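Long-range contacts in salicylaldehyde dehydrogenase NahF (Pseudomonas putida, PDB 4JZ6), which probably catalyses the NAD+-dependent oxidation of salicylaldehyde to salicylate, a step in naphthalene degradation: residues V88-E93 with V124-A129; K98-M103 with L112-N117; A104-A109 with S194-A199; V118-N123 with T168-A173. All blocks are in the same frame, centred on the assembly; numbering follows the deposited sequence.

Contact 1: residues V88-E93 with V124-A129; sequences VADVME and VFREAA
Val88 sets its CG1 methyl squarely over the centre of the Phe125 ring, 3.4 Å from the ring centroid and 7° off its normal, a face-on CH-pi contact. Holding CG1 anti to the backbone N (chi1 180°) brings that methyl to the ring. Met92 reaches the same ring obliquely, with SD 4.0 Å from Phe125 CE2 in a Met-aromatic contact. This is the dense, buried side of two nearly antiparallel helical segments, 88-93 and 124-129, whose axes come within 9.2 Å. Towards solvent the join becomes polar. The extended chain of Arg126 passes Ala89, whose CB lies over the centre of one guanidinium face, and acids gather at the edge of that group. Arg126 grips Glu93 end-on and tip to tip: NH1 bonds OE2 of Glu93 at 2.8 Å, and NH2 bonds OE1 of Glu93 at 2.9 Å, both from above the carboxylate plane. Arg126 NH2 also holds Asp90 OD1 at 3.0 Å, completing a salt-bridge network, and a water links Asp90 OD1 to Arg126 NE. An alanine at Arg126 would probably leave the carboxylates of Asp90 and Glu93 without their shared positive partner. Beyond the pair, Phe125 packs on Ala177 of helix 170-181, while Val88 and Met92 touch Ala208 and Ile201 of helix 195-208.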
loop_
_atom_site.group_PDB
_atom_site.type_symbol
_atom_site.label_atom_id
_atom_site.label_comp_id
_atom_site.label_asym_id
_atom_site.label_seq_id
_atom_site.Cartn_x
_atom_site.Cartn_y
_atom_site.Cartn_z
ATOM N N VAL A 88 27.472 2.180 -9.711
ATOM C CA VAL A 88 27.224 3.011 -8.531
ATOM C C VAL A 88 27.887 2.386 -7.315
ATOM O O VAL A 88 28.608 3.058 -6.577
ATOM C CB VAL A 88 25.724 3.176 -8.221
ATOM C CG1 VAL A 88 25.541 4.036 -6.983
ATOM C CG2 VAL A 88 24.998 3.792 -9.389
ATOM N N ALA A 89 27.652 1.089 -7.129
ATOM C CA ALA A 89 28.247 0.353 -6.018
ATOM C C ALA A 89 29.764 0.452 -6.039
ATOM O O ALA A 89 30.379 0.739 -5.014
ATOM C CB ALA A 89 27.811 -1.099 -6.036
ATOM N N ASP A 90 30.365 0.225 -7.203
ATOM C CA ASP A 90 31.816 0.339 -7.339
ATOM C C ASP A 90 32.291 1.730 -6.937
ATOM O O ASP A 90 33.284 1.880 -6.216
ATOM C CB ASP A 90 32.249 0.063 -8.781
ATOM C CG ASP A 90 32.083 -1.390 -9.178
ATOM O OD1 ASP A 90 32.035 -2.255 -8.278
ATOM O OD2 ASP A 90 32.019 -1.662 -10.397
ATOM N N VAL A 91 31.564 2.743 -7.407
ATOM C CA VAL A 91 31.919 4.138 -7.155
ATOM C C VAL A 91 31.776 4.513 -5.680
ATOM O O VAL A 91 32.614 5.232 -5.131
ATOM C CB VAL A 91 31.097 5.099 -8.041
ATOM C CG1 VAL A 91 31.337 6.549 -7.645
ATOM C CG2 VAL A 91 31.445 4.888 -9.494
ATOM N N MET A 92 30.723 4.020 -5.036
ATOM C CA MET A 92 30.545 4.272 -3.611
ATOM C C MET A 92 31.682 3.659 -2.788
ATOM O O MET A 92 32.178 4.272 -1.841
ATOM C CB MET A 92 29.203 3.739 -3.121
ATOM C CG MET A 92 27.998 4.353 -3.797
ATOM S SD MET A 92 26.512 4.079 -2.814
ATOM C CE MET A 92 26.829 5.191 -1.444
ATOM N N GLU A 93 32.096 2.447 -3.144
ATOM C CA GLU A 93 33.171 1.785 -2.415
ATOM C C GLU A 93 34.495 2.512 -2.633
ATOM O O GLU A 93 35.364 2.520 -1.761
ATOM C CB GLU A 93 33.271 0.308 -2.809
ATOM C CG GLU A 93 32.060 -0.510 -2.372
ATOM C CD GLU A 93 32.102 -1.952 -2.852
ATOM O OE1 GLU A 93 32.878 -2.253 -3.783
ATOM O OE2 GLU A 93 31.353 -2.786 -2.299
ATOM N N VAL A 124 23.111 -2.765 -1.573
ATOM C CA VAL A 124 21.767 -2.447 -2.041
ATOM C C VAL A 124 21.784 -2.224 -3.547
ATOM O O VAL A 124 20.981 -2.811 -4.276
ATOM C CB VAL A 124 21.190 -1.185 -1.362
ATOM C CG1 VAL A 124 19.910 -0.756 -2.050
ATOM C CG2 VAL A 124 20.923 -1.444 0.099
ATOM N N PHE A 125 22.711 -1.389 -4.012
ATOM C CA PHE A 125 22.845 -1.121 -5.439
ATOM C C PHE A 125 23.163 -2.378 -6.237
ATOM O O PHE A 125 22.701 -2.523 -7.363
ATOM C CB PHE A 125 23.886 -0.024 -5.709
ATOM C CG PHE A 125 23.325 1.366 -5.625
ATOM C CD1 PHE A 125 22.667 1.926 -6.707
ATOM C CD2 PHE A 125 23.432 2.105 -4.453
ATOM C CE1 PHE A 125 22.130 3.201 -6.628
ATOM C CE2 PHE A 125 22.894 3.382 -4.367
ATOM C CZ PHE A 125 22.243 3.929 -5.458
ATOM N N ARG A 126 23.941 -3.290 -5.667
ATOM C CA ARG A 126 24.232 -4.531 -6.375
ATOM C C ARG A 126 23.024 -5.458 -6.406
ATOM O O ARG A 126 22.735 -6.079 -7.429
ATOM C CB ARG A 126 25.438 -5.240 -5.780
ATOM C CG ARG A 126 26.709 -4.473 -5.987
ATOM C CD ARG A 126 27.918 -5.345 -5.843
ATOM N NE ARG A 126 29.114 -4.590 -6.190
ATOM C CZ ARG A 126 29.874 -3.952 -5.310
ATOM N NH1 ARG A 126 29.573 -3.991 -4.017
ATOM N NH2 ARG A 126 30.940 -3.283 -5.722
ATOM N N GLU A 127 22.317 -5.542 -5.284
ATOM C CA GLU A 127 21.110 -6.350 -5.204
ATOM C C GLU A 127 20.086 -5.803 -6.179
ATOM O O GLU A 127 19.459 -6.560 -6.927
ATOM C CB GLU A 127 20.538 -6.329 -3.789
ATOM C CG GLU A 127 19.406 -7.320 -3.571
ATOM C CD GLU A 127 19.886 -8.763 -3.595
ATOM O OE1 GLU A 127 19.060 -9.658 -3.886
ATOM O OE2 GLU A 127 21.087 -9.005 -3.320
ATOM N N ALA A 128 19.919 -4.484 -6.171
ATOM C CA ALA A 128 18.998 -3.841 -7.101
ATOM C C ALA A 128 19.428 -4.150 -8.532
ATOM O O ALA A 128 18.614 -4.565 -9.361
ATOM C CB ALA A 128 18.948 -2.341 -6.859
ATOM N N ALA A 129 20.720 -3.974 -8.802
ATOM C CA ALA A 129 21.297 -4.291 -10.107
ATOM C C ALA A 129 20.971 -5.720 -10.553
ATOM O O ALA A 129 20.618 -5.950 -11.715
ATOM C CB ALA A 129 22.789 -4.079 -10.079
HETATM O O HOH W 1 30.252 -4.253 -8.873
#

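Contact 2: residues K98-M103 with L112-N117; sequences KFIEVM and LWAGFN. With NK (salicylaldehyde), chain B.
Met103 reaches across to three residues of 112-117 with its terminal methyl. Met103 CE lies 3.6 Å from Ala114 CA and 3.7 Å from Asn117 ND2. The same Met103 CE is 3.9 Å from Trp113 CD1, an approach oblique to the indole. The bend at chi3 (50°) turns this methyl out of the line of an otherwise extended chain. One turn earlier, Ile100 closes the other part of the interface: its CD1 sits 3.5 Å from Gly115 N, where the absence of a side chain lets it come down on the backbone, and Ala114 CB rests 3.7 Å from Ile100 CA. These small residues allow helices 96-107 and 111-130, consecutive in the chain and joined by a short turn, to approach closely; the axes of 98-103 and 112-117 pass 8.6 Å apart, with 132° between their directions. The two helices form part of the helical packing of the Rossmann-type domain of aldehyde dehydrogenases. In the next shell, Asn117 ND2 donates to Trp113 O at 3.1 Å in a fairly straight bond (163°), and Asn117 N reaches the same oxygen from the opposite face of the carbonyl plane. The amide nitrogen ND2 also lies above the indole, offset toward its rim. Asn117 OD1 takes the backbone N-H groups of Ala169 and Val170, which fixes the rotation of the amide. Trp113 is held by a bond from NE1 to Asn166 O and by stacking on Phe296. The edge of Trp113 faces bound salicylaldehyde, with Trp113 CZ2 3.5 Å from the ligand's phenol oxygen OAF, which lies near the indole plane.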
loop_
_atom_site.group_PDB
_atom_site.type_symbol
_atom_site.label_atom_id
_atom_site.label_comp_id
_atom_site.label_asym_id
_atom_site.label_seq_id
_atom_site.Cartn_x
_atom_site.Cartn_y
_atom_site.Cartn_z
ATOM N N LYS A 98 35.960 8.931 2.453
ATOM C CA LYS A 98 35.234 10.201 2.522
ATOM C C LYS A 98 33.909 10.041 3.270
ATOM O O LYS A 98 33.532 10.892 4.079
ATOM C CB LYS A 98 35.010 10.785 1.120
ATOM C CG LYS A 98 34.267 12.121 1.084
ATOM C CD LYS A 98 35.012 13.213 1.840
ATOM C CE LYS A 98 36.361 13.532 1.200
ATOM N NZ LYS A 98 37.314 14.173 2.163
ATOM N N PHE A 99 33.212 8.944 3.002
ATOM C CA PHE A 99 31.968 8.656 3.701
ATOM C C PHE A 99 32.204 8.551 5.197
ATOM O O PHE A 99 31.457 9.134 5.991
ATOM C CB PHE A 99 31.330 7.371 3.179
ATOM C CG PHE A 99 30.484 7.572 1.961
ATOM C CD1 PHE A 99 29.243 8.179 2.059
ATOM C CD2 PHE A 99 30.925 7.155 0.718
ATOM C CE1 PHE A 99 28.460 8.370 0.935
ATOM C CE2 PHE A 99 30.147 7.343 -0.412
ATOM C CZ PHE A 99 28.912 7.950 -0.304
ATOM N N ILE A 100 33.246 7.811 5.574
ATOM C CA ILE A 100 33.606 7.649 6.976
ATOM C C ILE A 100 33.812 9.021 7.604
ATOM O O ILE A 100 33.256 9.322 8.666
ATOM C CB ILE A 100 34.894 6.822 7.134
ATOM C CG1 ILE A 100 34.732 5.444 6.487
ATOM C CG2 ILE A 100 35.281 6.699 8.605
ATOM C CD1 ILE A 100 34.417 4.331 7.445
ATOM N N GLU A 101 34.591 9.854 6.918
ATOM C CA GLU A 101 34.957 11.174 7.413
ATOM C C GLU A 101 33.752 12.102 7.539
ATOM O O GLU A 101 33.587 12.788 8.552
ATOM C CB GLU A 101 36.004 11.801 6.494
ATOM C CG GLU A 101 36.517 13.150 6.963
ATOM C CD GLU A 101 37.243 13.896 5.869
ATOM O OE1 GLU A 101 37.603 13.260 4.854
ATOM O OE2 GLU A 101 37.444 15.121 6.015
ATOM N N VAL A 102 32.914 12.121 6.510
ATOM C CA VAL A 102 31.785 13.034 6.481
ATOM C C VAL A 102 30.711 12.628 7.484
ATOM O O VAL A 102 30.182 13.470 8.214
ATOM C CB VAL A 102 31.187 13.139 5.066
ATOM C CG1 VAL A 102 29.845 13.849 5.098
ATOM C CG2 VAL A 102 32.160 13.866 4.143
ATOM N N MET A 103 30.406 11.335 7.524
ATOM C CA MET A 103 29.413 10.812 8.458
ATOM C C MET A 103 29.840 11.031 9.910
ATOM O O MET A 103 28.999 11.261 10.786
ATOM C CB MET A 103 29.137 9.329 8.186
ATOM C CG MET A 103 28.167 9.092 7.043
ATOM S SD MET A 103 27.672 7.360 6.860
ATOM C CE MET A 103 27.182 6.941 8.535
ATOM N N LEU A 112 32.856 2.289 12.519
ATOM C CA LEU A 112 32.107 1.047 12.427
ATOM C C LEU A 112 30.805 1.264 11.653
ATOM O O LEU A 112 30.559 0.600 10.647
ATOM C CB LEU A 112 31.809 0.497 13.824
ATOM C CG LEU A 112 30.911 -0.742 13.903
ATOM C CD1 LEU A 112 31.580 -1.950 13.259
ATOM C CD2 LEU A 112 30.541 -1.042 15.339
ATOM N N TRP A 113 29.994 2.212 12.118
ATOM C CA TRP A 113 28.671 2.477 11.550
ATOM C C TRP A 113 28.766 3.102 10.163
ATOM O O TRP A 113 27.960 2.802 9.276
ATOM C CB TRP A 113 27.869 3.381 12.499
ATOM C CG TRP A 113 26.504 3.812 12.011
ATOM C CD1 TRP A 113 26.094 5.089 11.737
ATOM C CD2 TRP A 113 25.370 2.968 11.758
ATOM N NE1 TRP A 113 24.781 5.090 11.324
ATOM C CE2 TRP A 113 24.315 3.802 11.331
ATOM C CE3 TRP A 113 25.148 1.590 11.845
ATOM C CZ2 TRP A 113 23.055 3.297 10.994
ATOM C CZ3 TRP A 113 23.893 1.090 11.510
ATOM C CH2 TRP A 113 22.865 1.941 11.094
ATOM N N ALA A 114 29.754 3.970 9.980
ATOM C CA ALA A 114 29.967 4.603 8.685
ATOM C C ALA A 114 30.373 3.556 7.661
ATOM O O ALA A 114 29.781 3.457 6.586
ATOM C CB ALA A 114 31.029 5.686 8.788
ATOM N N GLY A 115 31.388 2.773 8.012
ATOM C CA GLY A 115 31.891 1.729 7.143
ATOM C C GLY A 115 30.802 0.748 6.768
ATOM O O GLY A 115 30.701 0.340 5.611
ATOM N N PHE A 116 29.979 0.377 7.743
ATOM C CA PHE A 116 28.849 -0.501 7.470
ATOM C C PHE A 116 27.864 0.140 6.494
ATOM O O PHE A 116 27.354 -0.530 5.590
ATOM C CB PHE A 116 28.113 -0.888 8.752
ATOM C CG PHE A 116 26.786 -1.532 8.497
ATOM C CD1 PHE A 116 25.615 -0.791 8.571
ATOM C CD2 PHE A 116 26.708 -2.876 8.150
ATOM C CE1 PHE A 116 24.379 -1.385 8.318
ATOM C CE2 PHE A 116 25.474 -3.480 7.899
ATOM C CZ PHE A 116 24.308 -2.733 7.985
ATOM N N ASN A 117 27.593 1.429 6.691
ATOM C CA ASN A 117 26.659 2.156 5.835
ATOM C C ASN A 117 27.083 2.100 4.383
ATOM O O ASN A 117 26.257 1.951 3.486
ATOM C CB ASN A 117 26.522 3.611 6.282
ATOM C CG ASN A 117 25.209 3.879 6.985
ATOM O OD1 ASN A 117 24.186 4.148 6.345
ATOM N ND2 ASN A 117 25.225 3.799 8.309
HETATM O OAH NK B . 16.438 1.978 11.564
HETATM C CAD NK B . 17.019 2.574 10.679
HETATM C CAA NK B . 17.783 1.734 9.731
HETATM C CAC NK B . 17.206 0.631 9.104
HETATM C CAG NK B . 17.970 -0.127 8.223
HETATM C CAI NK B . 19.292 0.197 7.982
HETATM C CAE NK B . 19.868 1.286 8.610
HETATM C CAB NK B . 19.111 2.059 9.491
HETATM O OAF NK B . 19.636 3.151 10.139
#

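Contact 3: residues A104-A109 with S194-A199; sequences AMEVGA and SPATHA
The flat carboxylate of Glu106 meets three donors at the start of helix 195-208. Ala196 N approaches OE2 of Glu106 on the syn side, 20° out of the carboxylate plane, at 2.8 Å. Thr197 N comes to Glu106 OE1 from above that plane at 3.0 Å, while Thr197 OG1 donates to the same oxygen nearly in line with its C-O bond, at 2.6 Å. A second flat group, the His198 ring, carries Ser194 OG over the centre of one face, 3.3 Å above the plane. With CG anti to the carbonyl carbon (chi1 -66°) and the chain extended beyond it, Glu106 slides past Thr197, and Glu106 OE2 lies 3.1 Å from Pro195 CD. Beside this polar grip, Val107 CG1 packs on Ser194 CB at 4.1 Å. Thr49 OG1, from strand 47-52, gives Glu106 OE2 a further hydrogen bond, so both oxygens of this buried carboxylate are satisfied. The positive end of the helix probably helps to stabilise the negative charge. An alanine at Glu106 would probably leave the Ala196 and Thr197 N-H groups, together with the Thr197 hydroxyl, without their acceptor. Ser194 occupies the N-cap position but its side chain makes no capping bond; a carboxylate from a separate helix does that work. The helix thus capped connects the adjacent parallel strands 186-189 and 215-218, a beta-alpha-beta crossover of the Rossmann-type domain.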
loop_
_atom_site.group_PDB
_atom_site.type_symbol
_atom_site.label_atom_id
_atom_site.label_comp_id
_atom_site.label_asym_id
_atom_site.label_seq_id
_atom_site.Cartn_x
_atom_site.Cartn_y
_atom_site.Cartn_z
ATOM N N ALA A 104 31.145 10.975 10.161
ATOM C CA ALA A 104 31.658 11.246 11.495
ATOM C C ALA A 104 31.409 12.705 11.868
ATOM O O ALA A 104 31.064 13.015 13.009
ATOM C CB ALA A 104 33.137 10.911 11.583
ATOM N N MET A 105 31.569 13.601 10.899
ATOM C CA MET A 105 31.411 15.027 11.158
ATOM C C MET A 105 29.943 15.413 11.304
ATOM O O MET A 105 29.574 16.165 12.208
ATOM C CB MET A 105 32.059 15.856 10.045
ATOM C CG MET A 105 33.571 15.717 9.968
ATOM S SD MET A 105 34.273 16.467 8.482
ATOM C CE MET A 105 33.886 18.203 8.742
ATOM N N GLU A 106 29.108 14.890 10.414
ATOM C CA GLU A 106 27.720 15.330 10.341
ATOM C C GLU A 106 26.800 14.686 11.366
ATOM O O GLU A 106 25.981 15.369 11.974
ATOM C CB GLU A 106 27.150 15.111 8.938
ATOM C CG GLU A 106 27.787 15.971 7.873
ATOM C CD GLU A 106 26.936 16.056 6.631
ATOM O OE1 GLU A 106 26.504 14.996 6.123
ATOM O OE2 GLU A 106 26.688 17.190 6.168
ATOM N N VAL A 107 26.918 13.373 11.541
ATOM C CA VAL A 107 25.948 12.640 12.346
ATOM C C VAL A 107 26.586 11.810 13.455
ATOM O O VAL A 107 25.965 10.886 13.984
ATOM C CB VAL A 107 25.031 11.749 11.464
ATOM C CG1 VAL A 107 24.376 12.581 10.371
ATOM C CG2 VAL A 107 25.810 10.587 10.861
ATOM N N GLY A 108 27.822 12.154 13.809
ATOM C CA GLY A 108 28.527 11.506 14.905
ATOM C C GLY A 108 28.638 9.996 14.779
ATOM O O GLY A 108 28.573 9.273 15.776
ATOM N N ALA A 109 28.799 9.517 13.551
ATOM C CA ALA A 109 28.913 8.092 13.299
ATOM C C ALA A 109 30.343 7.624 13.486
ATOM O O ALA A 109 31.269 8.233 12.962
ATOM C CB ALA A 109 28.443 7.768 11.895
ATOM N N SER A 194 22.276 15.774 7.517
ATOM C CA SER A 194 23.212 15.002 6.710
ATOM C C SER A 194 23.351 15.499 5.258
ATOM O O SER A 194 23.290 14.699 4.323
ATOM C CB SER A 194 22.793 13.528 6.740
ATOM O OG SER A 194 23.099 12.886 5.519
ATOM N N PRO A 195 23.562 16.816 5.054
ATOM C CA PRO A 195 23.537 17.256 3.656
ATOM C C PRO A 195 24.796 16.913 2.857
ATOM O O PRO A 195 24.698 16.720 1.644
ATOM C CB PRO A 195 23.369 18.772 3.775
ATOM C CG PRO A 195 24.007 19.104 5.047
ATOM C CD PRO A 195 23.734 17.954 5.973
ATOM N N ALA A 196 25.950 16.843 3.509
ATOM C CA ALA A 196 27.178 16.497 2.799
ATOM C C ALA A 196 27.174 15.033 2.378
ATOM O O ALA A 196 27.619 14.690 1.281
ATOM C CB ALA A 196 28.399 16.804 3.644
ATOM N N THR A 197 26.664 14.174 3.252
ATOM C CA THR A 197 26.616 12.746 2.974
ATOM C C THR A 197 25.646 12.425 1.846
ATOM O O THR A 197 25.942 11.617 0.965
ATOM C CB THR A 197 26.186 11.958 4.210
ATOM O OG1 THR A 197 26.798 12.525 5.370
ATOM C CG2 THR A 197 26.602 10.505 4.077
ATOM N N HIS A 198 24.480 13.059 1.884
ATOM C CA HIS A 198 23.462 12.843 0.864
ATOM C C HIS A 198 23.855 13.454 -0.483
ATOM O O HIS A 198 23.507 12.932 -1.542
ATOM C CB HIS A 198 22.118 13.380 1.348
ATOM C CG HIS A 198 21.495 12.541 2.413
ATOM N ND1 HIS A 198 20.435 12.970 3.180
ATOM C CD2 HIS A 198 21.777 11.282 2.831
ATOM C CE1 HIS A 198 20.092 12.017 4.028
ATOM N NE2 HIS A 198 20.890 10.981 3.835
ATOM N N ALA A 199 24.584 14.562 -0.445
ATOM C CA ALA A 199 25.116 15.118 -1.677
ATOM C C ALA A 199 26.151 14.142 -2.234
ATOM O O ALA A 199 26.194 13.888 -3.440
ATOM C CB ALA A 199 25.730 16.472 -1.428
#

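Contact 4: residues V118-N123 with T168-A173; sequences VHASAN and TAVLAA. With EDO (1,2-ethanediol), chain G.
Val170 lays its CG2 methyl against Ala120 CB at 3.5 Å, an apolar touch between helix 111-130 and the N-terminal part of helix 170-181. That second helix links the neighbouring parallel strands 159-162 and 186-189, a beta-alpha-beta crossover of the Rossmann-type domain. Val170 CG2 is anti to the backbone N (chi1 69°), which brings that methyl to Ala120. Val170 also lines the salicylaldehyde pocket, its side chain about 4 Å at nearest from the ligand. The backbones come close here, Ser121 CA lying 4.4 Å from Val170 CA, an approach that small side chains permit. Ser121 CB meets Ala173 CB at 3.7 Å, and Ser121 OG settles 3.2 Å from Ala169 CB. The serine hydroxyl is bonded to Asn117 O within its own helix; although Ser121 OG is only 3.0 Å from Val170 N, the angle there is too poor for a hydrogen bond. A 1,2-ethanediol, probably from the crystallisation liquor, sits beside the join, bridging Ala120 and Asn123: its O1 donates to Asn123 OD1 at 3.0 Å and its O2 to Ala120 O at 3.1 Å.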
loop_
_atom_site.group_PDB
_atom_site.type_symbol
_atom_site.label_atom_id
_atom_site.label_comp_id
_atom_site.label_asym_id
_atom_site.label_seq_id
_atom_site.Cartn_x
_atom_site.Cartn_y
_atom_site.Cartn_z
ATOM N N VAL A 118 28.384 2.210 4.157
ATOM C CA VAL A 118 28.905 2.146 2.803
ATOM C C VAL A 118 28.714 0.753 2.206
ATOM O O VAL A 118 28.114 0.614 1.136
ATOM C CB VAL A 118 30.376 2.573 2.749
ATOM C CG1 VAL A 118 30.889 2.547 1.321
ATOM C CG2 VAL A 118 30.514 3.960 3.314
ATOM N N HIS A 119 29.217 -0.264 2.903
ATOM C CA HIS A 119 29.047 -1.653 2.473
ATOM C C HIS A 119 27.589 -1.945 2.138
ATOM O O HIS A 119 27.282 -2.468 1.064
ATOM C CB HIS A 119 29.526 -2.621 3.557
ATOM C CG HIS A 119 31.013 -2.656 3.720
ATOM N ND1 HIS A 119 31.885 -2.536 2.659
ATOM C CD2 HIS A 119 31.783 -2.795 4.828
ATOM C CE1 HIS A 119 33.127 -2.597 3.105
ATOM N NE2 HIS A 119 33.095 -2.754 4.414
ATOM N N ALA A 120 26.701 -1.580 3.061
ATOM C CA ALA A 120 25.263 -1.794 2.908
ATOM C C ALA A 120 24.694 -1.051 1.710
ATOM O O ALA A 120 23.858 -1.588 0.985
ATOM C CB ALA A 120 24.526 -1.395 4.174
ATOM N N SER A 121 25.147 0.184 1.512
ATOM C CA SER A 121 24.720 0.979 0.364
ATOM C C SER A 121 25.149 0.343 -0.953
ATOM O O SER A 121 24.344 0.213 -1.882
ATOM C CB SER A 121 25.276 2.397 0.451
ATOM O OG SER A 121 24.781 3.060 1.596
ATOM N N ALA A 122 26.419 -0.047 -1.028
ATOM C CA ALA A 122 26.957 -0.671 -2.227
ATOM C C ALA A 122 26.211 -1.968 -2.500
ATOM O O ALA A 122 25.885 -2.282 -3.648
ATOM C CB ALA A 122 28.442 -0.934 -2.072
ATOM N N ASN A 123 25.925 -2.714 -1.440
ATOM C CA ASN A 123 25.231 -3.978 -1.610
ATOM C C ASN A 123 23.783 -3.798 -2.074
ATOM O O ASN A 123 23.290 -4.580 -2.881
ATOM C CB ASN A 123 25.307 -4.837 -0.351
ATOM C CG ASN A 123 24.965 -6.285 -0.631
ATOM O OD1 ASN A 123 23.836 -6.724 -0.414
ATOM N ND2 ASN A 123 25.936 -7.031 -1.147
ATOM N N THR A 168 22.512 6.902 7.388
ATOM C CA THR A 168 22.795 8.045 6.528
ATOM C C THR A 168 22.971 7.710 5.054
ATOM O O THR A 168 22.452 8.411 4.185
ATOM C CB THR A 168 24.048 8.775 7.011
ATOM O OG1 THR A 168 24.062 8.796 8.444
ATOM C CG2 THR A 168 24.047 10.180 6.501
ATOM N N ALA A 169 23.691 6.630 4.782
ATOM C CA ALA A 169 23.980 6.240 3.413
ATOM C C ALA A 169 23.002 5.194 2.897
ATOM O O ALA A 169 22.430 5.355 1.820
ATOM C CB ALA A 169 25.398 5.730 3.306
ATOM N N VAL A 170 22.813 4.121 3.660
ATOM C CA VAL A 170 22.026 2.992 3.173
ATOM C C VAL A 170 20.543 3.339 2.968
ATOM O O VAL A 170 19.899 2.816 2.054
ATOM C CB VAL A 170 22.206 1.733 4.059
ATOM C CG1 VAL A 170 21.568 1.932 5.424
ATOM C CG2 VAL A 170 21.650 0.494 3.357
ATOM N N LEU A 171 20.015 4.242 3.792
ATOM C CA LEU A 171 18.618 4.655 3.674
ATOM C C LEU A 171 18.379 5.487 2.414
ATOM O O LEU A 171 17.304 5.450 1.817
ATOM C CB LEU A 171 18.167 5.416 4.920
ATOM C CG LEU A 171 18.182 4.585 6.204
ATOM C CD1 LEU A 171 17.522 5.342 7.346
ATOM C CD2 LEU A 171 17.506 3.256 5.972
ATOM N N ALA A 172 19.389 6.244 2.014
ATOM C CA ALA A 172 19.335 6.941 0.743
ATOM C C ALA A 172 19.448 5.928 -0.388
ATOM O O ALA A 172 18.645 5.936 -1.322
ATOM C CB ALA A 172 20.458 7.983 0.647
ATOM N N ALA A 173 20.451 5.056 -0.288
ATOM C CA ALA A 173 20.742 4.069 -1.325
ATOM C C ALA A 173 19.516 3.248 -1.692
ATOM O O ALA A 173 19.174 3.122 -2.867
ATOM C CB ALA A 173 21.866 3.158 -0.878
HETATM C C1 EDO G . 22.673 -5.748 3.141
HETATM O O1 EDO G . 22.993 -6.985 2.487
HETATM C C2 EDO G . 22.598 -4.615 2.121
HETATM O O2 EDO G . 22.166 -3.406 2.758
#

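From the N terminus, contact 1 opens on helix 78-94 and closes on the later part of helix 111-130; the whole of contact 2, which folds helix 96-107 back on the start of helix 111-130, falls within that span. Contact 3 starts between the two segments of contact 2 and closes much later at helix 195-208, so it crosses contacts 1 and 2 and encloses contact 4. Contact 4 opens after contact 2 has closed, crosses contact 1 and ends at helix 170-181. Helix 111-130 serves contacts 2, 4 and 1 in turn, and together the four tie the early helices to two crossover helices, 170-181 and 195-208, of the Rossmann-type domain.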